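Local structure of T-cell surface glycoprotein CD1A1 antigen (Gallus gallus, 3JVG) at residues A[95-109]-A[158-170]. The protein probably binds lipid antigens in the groove of its MHC-like domain and displays them to T cells at the cell surface. Numbering follows the deposited sequence.
Sequences IGCELQSNGTIRTFF and LNDTCVDILRLFI. With NAG (2-acetamido-2-deoxy-beta-D-glucopyranose), chain I.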
ATOM      1  N   ILE A  95      -7.138  -6.533  -9.989  1.00 15.82           N
ATOM      2  CA  ILE A  95      -7.620  -7.783 -10.545  1.00 16.47           C
ATOM      3  C   ILE A  95      -7.009  -8.915  -9.772  1.00 16.51           C
ATOM      4  O   ILE A  95      -5.775  -8.899  -9.539  1.00 16.35           O
ATOM      5  CB  ILE A  95      -7.172  -7.947 -12.038  1.00 16.10           C
ATOM      6  CG1 ILE A  95      -7.558  -6.720 -12.882  1.00 17.87           C
ATOM      7  CG2 ILE A  95      -7.881  -9.136 -12.683  1.00 19.33           C
ATOM      8  CD1 ILE A  95      -7.134  -6.865 -14.396  1.00 22.18           C
ATOM      9  N   GLY A  96      -7.814  -9.908  -9.395  1.00 16.67           N
ATOM     10  CA  GLY A  96      -7.244 -10.997  -8.600  1.00 17.45           C
ATOM     11  C   GLY A  96      -8.235 -11.970  -7.987  1.00 18.60           C
ATOM     12  O   GLY A  96      -9.379 -12.029  -8.420  1.00 18.09           O
ATOM     13  N   CYS A  97      -7.799 -12.706  -6.960  1.00 18.66           N
ATOM     14  CA  CYS A  97      -8.648 -13.675  -6.309  1.00 21.39           C
ATOM     15  C   CYS A  97      -8.131 -13.871  -4.929  1.00 23.11           C
ATOM     16  O   CYS A  97      -6.949 -13.591  -4.668  1.00 24.18           O
ATOM     17  CB  CYS A  97      -8.677 -15.022  -7.060  1.00 21.26           C
ATOM     18  SG  CYS A  97      -7.004 -15.768  -7.289  1.00 25.05           S
ATOM     19  N   GLU A  98      -9.001 -14.363  -4.046  1.00 24.99           N
ATOM     20  CA  GLU A  98      -8.666 -14.591  -2.664  1.00 27.47           C
ATOM     21  C   GLU A  98      -9.177 -15.978  -2.282  1.00 28.98           C
ATOM     22  O   GLU A  98     -10.238 -16.372  -2.717  1.00 29.50           O
ATOM     23  CB  GLU A  98      -9.254 -13.470  -1.774  1.00 27.98           C
ATOM     24  CG  GLU A  98      -9.201 -13.718  -0.273  1.00 34.17           C
ATOM     25  CD  GLU A  98     -10.075 -12.756   0.584  1.00 41.97           C
ATOM     26  OE1 GLU A  98     -10.440 -13.151   1.735  1.00 45.00           O
ATOM     27  OE2 GLU A  98     -10.373 -11.610   0.140  1.00 45.72           O
ATOM     28  N   LEU A  99      -8.396 -16.705  -1.497  1.00 29.71           N
ATOM     29  CA  LEU A  99      -8.745 -18.017  -1.025  1.00 33.81           C
ATOM     30  C   LEU A  99      -8.903 -17.939   0.493  1.00 36.30           C
ATOM     31  O   LEU A  99      -7.939 -17.641   1.185  1.00 35.88           O
ATOM     32  CB  LEU A  99      -7.606 -19.009  -1.335  1.00 33.47           C
ATOM     33  CG  LEU A  99      -7.751 -20.355  -2.070  1.00 36.33           C
ATOM     34  CD1 LEU A  99      -6.812 -21.364  -1.436  1.00 40.04           C
ATOM     35  CD2 LEU A  99      -9.180 -20.993  -2.139  1.00 39.25           C
ATOM     36  N   GLN A 100     -10.098 -18.196   1.012  1.00 40.27           N
ATOM     37  CA  GLN A 100     -10.242 -18.442   2.462  1.00 45.34           C
ATOM     38  C   GLN A 100      -9.749 -19.824   2.883  1.00 47.55           C
ATOM     39  O   GLN A 100      -9.507 -20.682   2.021  1.00 48.08           O
ATOM     40  CB  GLN A 100     -11.674 -18.213   2.926  1.00 47.18           C
ATOM     41  CG  GLN A 100     -11.966 -16.736   3.211  1.00 50.68           C
ATOM     42  CD  GLN A 100     -12.983 -16.131   2.255  1.00 55.45           C
ATOM     43  OE1 GLN A 100     -14.136 -16.589   2.178  1.00 58.87           O
ATOM     44  NE2 GLN A 100     -12.576 -15.082   1.540  1.00 54.99           N
ATOM     45  N   SER A 101      -9.571 -20.042   4.193  1.00 50.85           N
ATOM     46  CA  SER A 101      -9.217 -21.391   4.716  1.00 53.63           C
ATOM     47  C   SER A 101     -10.362 -22.368   4.443  1.00 55.49           C
ATOM     48  O   SER A 101     -10.107 -23.543   4.149  1.00 56.67           O
ATOM     49  CB  SER A 101      -8.822 -21.372   6.205  1.00 55.29           C
ATOM     50  OG  SER A 101      -9.869 -20.901   7.047  1.00 57.85           O
ATOM     51  N   ASN A 102     -11.604 -21.850   4.547  1.00 56.20           N
ATOM     52  CA  ASN A 102     -12.845 -22.441   3.986  1.00 56.78           C
ATOM     53  C   ASN A 102     -12.547 -23.285   2.733  1.00 55.15           C
ATOM     54  O   ASN A 102     -12.992 -24.416   2.616  1.00 56.37           O
ATOM     55  CB  ASN A 102     -13.858 -21.314   3.579  1.00 56.32           C
ATOM     56  CG  ASN A 102     -14.845 -20.904   4.711  1.00 60.17           C
ATOM     57  OD1 ASN A 102     -16.023 -20.562   4.466  1.00 60.70           O
ATOM     58  ND2 ASN A 102     -14.354 -20.907   5.933  1.00 63.44           N
ATOM     59  N   GLY A 103     -11.773 -22.711   1.811  1.00 51.46           N
ATOM     60  CA  GLY A 103     -11.678 -23.209   0.451  1.00 48.90           C
ATOM     61  C   GLY A 103     -12.485 -22.296  -0.461  1.00 46.40           C
ATOM     62  O   GLY A 103     -12.431 -22.414  -1.693  1.00 45.53           O
ATOM     63  N   THR A 104     -13.231 -21.383   0.161  1.00 44.59           N
ATOM     64  CA  THR A 104     -14.046 -20.404  -0.546  1.00 42.33           C
ATOM     65  C   THR A 104     -13.233 -19.385  -1.397  1.00 38.75           C
ATOM     66  O   THR A 104     -12.253 -18.798  -0.931  1.00 36.69           O
ATOM     67  CB  THR A 104     -15.007 -19.706   0.443  1.00 43.74           C
ATOM     68  OG1 THR A 104     -15.961 -20.669   0.913  1.00 47.23           O
ATOM     69  CG2 THR A 104     -15.750 -18.525  -0.210  1.00 42.39           C
ATOM     70  N   ILE A 105     -13.659 -19.204  -2.648  1.00 36.35           N
ATOM     71  CA  ILE A 105     -12.962 -18.334  -3.593  1.00 33.29           C
ATOM     72  C   ILE A 105     -13.699 -17.018  -3.684  1.00 31.45           C
ATOM     73  O   ILE A 105     -14.926 -17.015  -3.802  1.00 30.86           O
ATOM     74  CB  ILE A 105     -12.870 -19.001  -4.997  1.00 33.20           C
ATOM     75  CG1 ILE A 105     -11.975 -20.246  -4.938  1.00 34.56           C
ATOM     76  CG2 ILE A 105     -12.367 -18.029  -6.079  1.00 30.82           C
ATOM     77  CD1 ILE A 105     -12.364 -21.320  -5.965  1.00 34.48           C
ATOM     78  N   ARG A 106     -12.961 -15.905  -3.603  1.00 28.64           N
ATOM     79  CA  ARG A 106     -13.529 -14.621  -4.010  1.00 27.31           C
ATOM     80  C   ARG A 106     -12.683 -14.097  -5.150  1.00 24.71           C
ATOM     81  O   ARG A 106     -11.451 -14.175  -5.085  1.00 24.67           O
ATOM     82  CB  ARG A 106     -13.601 -13.625  -2.854  1.00 28.53           C
ATOM     83  CG  ARG A 106     -14.173 -12.217  -3.265  1.00 31.77           C
ATOM     84  CD  ARG A 106     -14.179 -11.252  -2.080  1.00 37.52           C
ATOM     85  NE  ARG A 106     -12.837 -10.721  -1.850  1.00 35.81           N
ATOM     86  CZ  ARG A 106     -12.384  -9.573  -2.337  1.00 36.47           C
ATOM     87  NH1 ARG A 106     -13.154  -8.787  -3.099  1.00 33.97           N
ATOM     88  NH2 ARG A 106     -11.146  -9.213  -2.048  1.00 36.89           N
ATOM     89  N   THR A 107     -13.325 -13.591  -6.209  1.00 21.83           N
ATOM     90  CA  THR A 107     -12.600 -13.031  -7.333  1.00 20.36           C
ATOM     91  C   THR A 107     -12.967 -11.571  -7.429  1.00 19.84           C
ATOM     92  O   THR A 107     -14.019 -11.165  -6.940  1.00 20.46           O
ATOM     93  CB  THR A 107     -12.964 -13.700  -8.715  1.00 20.47           C
ATOM     94  OG1 THR A 107     -14.359 -13.454  -9.018  1.00 21.07           O
ATOM     95  CG2 THR A 107     -12.623 -15.154  -8.732  1.00 21.12           C
ATOM     96  N   PHE A 108     -12.101 -10.772  -8.051  1.00 18.84           N
ATOM     97  CA  PHE A 108     -12.411  -9.370  -8.240  1.00 18.46           C
ATOM     98  C   PHE A 108     -11.799  -8.868  -9.512  1.00 17.71           C
ATOM     99  O   PHE A 108     -10.697  -9.300  -9.892  1.00 17.30           O
ATOM    100  CB  PHE A 108     -11.958  -8.504  -7.044  1.00 18.38           C
ATOM    101  CG  PHE A 108     -10.512  -8.716  -6.615  1.00 17.94           C
ATOM    102  CD1 PHE A 108     -10.187  -9.699  -5.711  1.00 18.44           C
ATOM    103  CD2 PHE A 108      -9.505  -7.865  -7.076  1.00 17.21           C
ATOM    104  CE1 PHE A 108      -8.881  -9.886  -5.297  1.00 18.16           C
ATOM    105  CE2 PHE A 108      -8.189  -7.995  -6.651  1.00 16.96           C
ATOM    106  CZ  PHE A 108      -7.853  -9.045  -5.767  1.00 17.40           C
ATOM    107  N   PHE A 109     -12.519  -7.981 -10.194  1.00 17.67           N
ATOM    108  CA  PHE A 109     -11.928  -7.329 -11.354  1.00 17.13           C
ATOM    109  C   PHE A 109     -12.695  -6.005 -11.433  1.00 17.24           C
ATOM    110  O   PHE A 109     -13.853  -5.976 -11.867  1.00 17.72           O
ATOM    111  CB  PHE A 109     -12.101  -8.203 -12.624  1.00 17.30           C
ATOM    112  CG  PHE A 109     -11.490  -7.628 -13.919  1.00 16.98           C
ATOM    113  CD1 PHE A 109     -11.506  -8.413 -15.082  1.00 19.96           C
ATOM    114  CD2 PHE A 109     -10.881  -6.384 -13.973  1.00 16.61           C
ATOM    115  CE1 PHE A 109     -10.940  -7.957 -16.291  1.00 20.00           C
ATOM    116  CE2 PHE A 109     -10.334  -5.901 -15.151  1.00 16.67           C
ATOM    117  CZ  PHE A 109     -10.366  -6.696 -16.337  1.00 18.24           C
ATOM    118  N   LEU A 158     -10.197 -15.532 -13.900  1.00 19.66           N
ATOM    119  CA  LEU A 158     -10.460 -15.199 -12.485  1.00 19.51           C
ATOM    120  C   LEU A 158     -10.701 -16.460 -11.647  1.00 20.46           C
ATOM    121  O   LEU A 158     -10.045 -16.649 -10.639  1.00 20.68           O
ATOM    122  CB  LEU A 158     -11.639 -14.217 -12.324  1.00 19.45           C
ATOM    123  CG  LEU A 158     -11.433 -12.771 -12.806  1.00 18.61           C
ATOM    124  CD1 LEU A 158     -12.826 -12.034 -12.789  1.00 20.21           C
ATOM    125  CD2 LEU A 158     -10.337 -12.009 -12.021  1.00 17.88           C
ATOM    126  N   ASN A 159     -11.575 -17.351 -12.088  1.00 21.45           N
ATOM    127  CA  ASN A 159     -12.037 -18.441 -11.217  1.00 23.31           C
ATOM    128  C   ASN A 159     -11.146 -19.684 -11.212  1.00 23.71           C
ATOM    129  O   ASN A 159     -11.174 -20.439 -10.242  1.00 23.98           O
ATOM    130  CB  ASN A 159     -13.498 -18.826 -11.494  1.00 24.64           C
ATOM    131  CG  ASN A 159     -14.196 -19.450 -10.256  1.00 31.70           C
ATOM    132  OD1 ASN A 159     -14.080 -18.917  -9.151  1.00 33.78           O
ATOM    133  ND2 ASN A 159     -14.920 -20.566 -10.447  1.00 40.27           N
ATOM    134  N   ASP A 160     -10.365 -19.895 -12.278  1.00 23.59           N
ATOM    135  CA  ASP A 160      -9.564 -21.104 -12.415  1.00 25.06           C
ATOM    136  C   ASP A 160      -8.067 -20.779 -12.402  1.00 24.54           C
ATOM    137  O   ASP A 160      -7.310 -21.197 -11.505  1.00 24.07           O
ATOM    138  CB  ASP A 160      -9.940 -21.868 -13.690  1.00 27.79           C
ATOM    139  CG  ASP A 160     -11.446 -22.206 -13.766  1.00 32.96           C
ATOM    140  OD1 ASP A 160     -12.065 -22.652 -12.760  1.00 38.13           O
ATOM    141  OD2 ASP A 160     -12.037 -21.997 -14.842  1.00 39.88           O
ATOM    142  N   THR A 161      -7.630 -20.003 -13.381  1.00 23.80           N
ATOM    143  CA  THR A 161      -6.227 -19.787 -13.508  1.00 23.60           C
ATOM    144  C   THR A 161      -5.624 -18.898 -12.389  1.00 22.66           C
ATOM    145  O   THR A 161      -4.559 -19.224 -11.867  1.00 20.90           O
ATOM    146  CB  THR A 161      -5.769 -19.500 -14.975  1.00 24.21           C
ATOM    147  OG1 THR A 161      -4.971 -18.325 -15.080  1.00 27.28           O
ATOM    148  CG2 THR A 161      -6.870 -19.573 -15.980  1.00 23.09           C
ATOM    149  N   CYS A 162      -6.322 -17.828 -11.996  1.00 22.26           N
ATOM    150  CA  CYS A 162      -5.857 -17.019 -10.865  1.00 23.00           C
ATOM    151  C   CYS A 162      -5.749 -17.848  -9.583  1.00 22.60           C
ATOM    152  O   CYS A 162      -4.742 -17.781  -8.906  1.00 22.86           O
ATOM    153  CB  CYS A 162      -6.820 -15.868 -10.598  1.00 23.81           C
ATOM    154  SG  CYS A 162      -6.049 -14.663  -9.609  1.00 29.46           S
ATOM    155  N   VAL A 163      -6.788 -18.616  -9.264  1.00 21.90           N
ATOM    156  CA  VAL A 163      -6.836 -19.496  -8.084  1.00 23.10           C
ATOM    157  C   VAL A 163      -5.733 -20.578  -8.111  1.00 24.39           C
ATOM    158  O   VAL A 163      -5.021 -20.809  -7.100  1.00 24.42           O
ATOM    159  CB  VAL A 163      -8.259 -20.162  -7.945  1.00 24.75           C
ATOM    160  CG1 VAL A 163      -8.280 -21.277  -6.917  1.00 26.85           C
ATOM    161  CG2 VAL A 163      -9.320 -19.119  -7.619  1.00 22.65           C
ATOM    162  N   ASP A 164      -5.587 -21.232  -9.264  1.00 24.40           N
ATOM    163  CA  ASP A 164      -4.578 -22.237  -9.399  1.00 25.66           C
ATOM    164  C   ASP A 164      -3.196 -21.659  -9.166  1.00 24.15           C
ATOM    165  O   ASP A 164      -2.376 -22.295  -8.517  1.00 25.49           O
ATOM    166  CB  ASP A 164      -4.605 -22.833 -10.781  1.00 27.58           C
ATOM    167  CG  ASP A 164      -5.853 -23.697 -11.046  1.00 32.96           C
ATOM    168  OD1 ASP A 164      -6.708 -23.920 -10.132  1.00 36.53           O
ATOM    169  OD2 ASP A 164      -5.954 -24.135 -12.214  1.00 37.99           O
ATOM    170  N   ILE A 165      -2.915 -20.500  -9.748  1.00 21.74           N
ATOM    171  CA  ILE A 165      -1.631 -19.853  -9.544  1.00 21.13           C
ATOM    172  C   ILE A 165      -1.460 -19.422  -8.076  1.00 20.90           C
ATOM    173  O   ILE A 165      -0.379 -19.624  -7.487  1.00 21.28           O
ATOM    174  CB  ILE A 165      -1.422 -18.675 -10.471  1.00 20.88           C
ATOM    175  CG1 ILE A 165      -1.290 -19.203 -11.910  1.00 23.36           C
ATOM    176  CG2 ILE A 165      -0.163 -17.868 -10.032  1.00 19.66           C
ATOM    177  CD1 ILE A 165      -1.438 -18.160 -13.019  1.00 24.57           C
ATOM    178  N   LEU A 166      -2.525 -18.875  -7.495  1.00 20.68           N
ATOM    179  CA  LEU A 166      -2.529 -18.575  -6.061  1.00 21.85           C
ATOM    180  C   LEU A 166      -2.080 -19.791  -5.222  1.00 24.06           C
ATOM    181  O   LEU A 166      -1.114 -19.665  -4.448  1.00 23.89           O
ATOM    182  CB  LEU A 166      -3.895 -17.999  -5.559  1.00 21.05           C
ATOM    183  CG  LEU A 166      -3.982 -17.632  -4.070  1.00 22.72           C
ATOM    184  CD1 LEU A 166      -2.787 -16.751  -3.577  1.00 20.81           C
ATOM    185  CD2 LEU A 166      -5.314 -17.005  -3.610  1.00 22.25           C
ATOM    186  N   ARG A 167      -2.744 -20.953  -5.394  1.00 25.49           N
ATOM    187  CA  ARG A 167      -2.450 -22.136  -4.570  1.00 28.17           C
ATOM    188  C   ARG A 167      -0.979 -22.471  -4.669  1.00 28.67           C
ATOM    189  O   ARG A 167      -0.313 -22.759  -3.664  1.00 29.30           O
ATOM    190  CB  ARG A 167      -3.219 -23.365  -5.006  1.00 29.18           C
ATOM    191  CG  ARG A 167      -4.670 -23.237  -4.770  1.00 33.08           C
ATOM    192  CD  ARG A 167      -5.385 -24.577  -4.942  1.00 36.11           C
ATOM    193  NE  ARG A 167      -6.160 -24.748  -3.724  1.00 43.42           N
ATOM    194  CZ  ARG A 167      -7.464 -24.494  -3.606  1.00 46.95           C
ATOM    195  NH1 ARG A 167      -8.188 -24.117  -4.669  1.00 44.96           N
ATOM    196  NH2 ARG A 167      -8.056 -24.667  -2.421  1.00 49.86           N
ATOM    197  N   LEU A 168      -0.489 -22.425  -5.895  1.00 27.72           N
ATOM    198  CA  LEU A 168       0.892 -22.690  -6.176  1.00 28.02           C
ATOM    199  C   LEU A 168       1.858 -21.655  -5.557  1.00 27.60           C
ATOM    200  O   LEU A 168       2.935 -22.030  -5.079  1.00 28.82           O
ATOM    201  CB  LEU A 168       1.033 -22.684  -7.672  1.00 28.29           C
ATOM    202  CG  LEU A 168       2.435 -22.551  -8.182  1.00 29.76           C
ATOM    203  CD1 LEU A 168       3.081 -23.935  -8.209  1.00 34.69           C
ATOM    204  CD2 LEU A 168       2.264 -22.016  -9.565  1.00 34.46           C
ATOM    205  N   PHE A 169       1.491 -20.368  -5.594  1.00 24.85           N
ATOM    206  CA  PHE A 169       2.310 -19.291  -5.004  1.00 25.00           C
ATOM    207  C   PHE A 169       2.348 -19.371  -3.456  1.00 25.94           C
ATOM    208  O   PHE A 169       3.398 -19.106  -2.836  1.00 26.26           O
ATOM    209  CB  PHE A 169       1.797 -17.902  -5.456  1.00 21.48           C
ATOM    210  CG  PHE A 169       2.198 -17.515  -6.875  1.00 20.95           C
ATOM    211  CD1 PHE A 169       2.939 -18.387  -7.686  1.00 20.63           C
ATOM    212  CD2 PHE A 169       1.844 -16.282  -7.401  1.00 19.23           C
ATOM    213  CE1 PHE A 169       3.339 -18.017  -8.968  1.00 20.38           C
ATOM    214  CE2 PHE A 169       2.246 -15.914  -8.704  1.00 18.97           C
ATOM    215  CZ  PHE A 169       3.000 -16.793  -9.487  1.00 19.58           C
ATOM    216  N   ILE A 170       1.213 -19.724  -2.842  1.00 27.01           N
ATOM    217  CA  ILE A 170       1.182 -20.011  -1.398  1.00 28.59           C
ATOM    218  C   ILE A 170       2.247 -21.067  -1.029  1.00 30.35           C
ATOM    219  O   ILE A 170       2.952 -20.914  -0.027  1.00 31.56           O
ATOM    220  CB  ILE A 170      -0.199 -20.482  -0.908  1.00 29.31           C
ATOM    221  CG1 ILE A 170      -1.258 -19.392  -1.138  1.00 28.16           C
ATOM    222  CG2 ILE A 170      -0.137 -20.932   0.593  1.00 29.80           C
ATOM    223  CD1 ILE A 170      -2.685 -19.879  -0.904  1.00 28.79           C
TER
HETATM  224  C1  NAG I 286     -15.620 -21.324  -9.410  1.00 50.81           C
HETATM  225  C2  NAG I 286     -17.081 -21.641  -9.827  1.00 56.32           C
HETATM  226  C3  NAG I 286     -17.806 -22.587  -8.840  1.00 58.30           C
HETATM  227  C4  NAG I 286     -17.019 -23.900  -8.741  1.00 60.09           C
HETATM  228  C5  NAG I 286     -15.512 -23.664  -8.425  1.00 58.06           C
HETATM  229  C6  NAG I 286     -14.724 -24.964  -8.687  1.00 57.90           C
HETATM  230  C7  NAG I 286     -18.007 -20.046 -11.418  1.00 54.29           C
HETATM  231  C8  NAG I 286     -18.855 -18.842 -11.644  1.00 52.79           C
HETATM  232  N2  NAG I 286     -17.881 -20.450 -10.148  1.00 54.44           N
HETATM  233  O3  NAG I 286     -19.155 -22.837  -9.229  1.00 60.24           O
HETATM  234  O4  NAG I 286     -17.655 -24.807  -7.830  1.00 63.80           O
HETATM  235  O5  NAG I 286     -14.898 -22.547  -9.120  1.00 55.17           O
HETATM  236  O6  NAG I 286     -13.396 -24.912  -8.216  1.00 53.44           O
HETATM  237  O7  NAG I 286     -17.467 -20.606 -12.386  1.00 56.45           O
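Leu-158 lies against both strands of the hairpin formed by 95-99 and 105-109. Its CB rests 3.8 Å from Thr-107 CG2, and beyond CG the two methyls part: CD1 reaches Phe-109 CB, 3.9 Å away, near the plane of that ring at its edge, while CD2 comes within 3.5 Å of Phe-108 O and also touches Gly-96 O and Ile-95 CG2. One turn further along, Cys-97 and Cys-162 face each other. SG of Cys-97, set between its backbone N and carbonyl carbon (chi1 57°), meets SG of Cys-162, held anti to its own backbone N (chi1 -163°). This pair is known as a disulfide of the protein, although the modelled SG-SG separation of 2.7 Å exceeds a normal covalent bond. Its place, tying the groove floor to helix 148-172, matches that of the disulfide joining the sheet to the alpha2 helix in MHC class I-like domains; the 158-170 part of that helix crosses strand 95-99 with 62° between their N-to-C directions. Beside the sulfurs, Ile-105 CG2 packs 3.6 Å from Val-163 CG2 and equally close to OD1 of Asn-159, whose ND2 carries the N-linked sugar. Toward the hairpin turn, CB of Leu-99 lies 3.8 Å from Leu-166 CD2. The same leucine extends CD1 over one face of the Arg-167 guanidinium, 3.6 Å above its plane and displaced toward the rim.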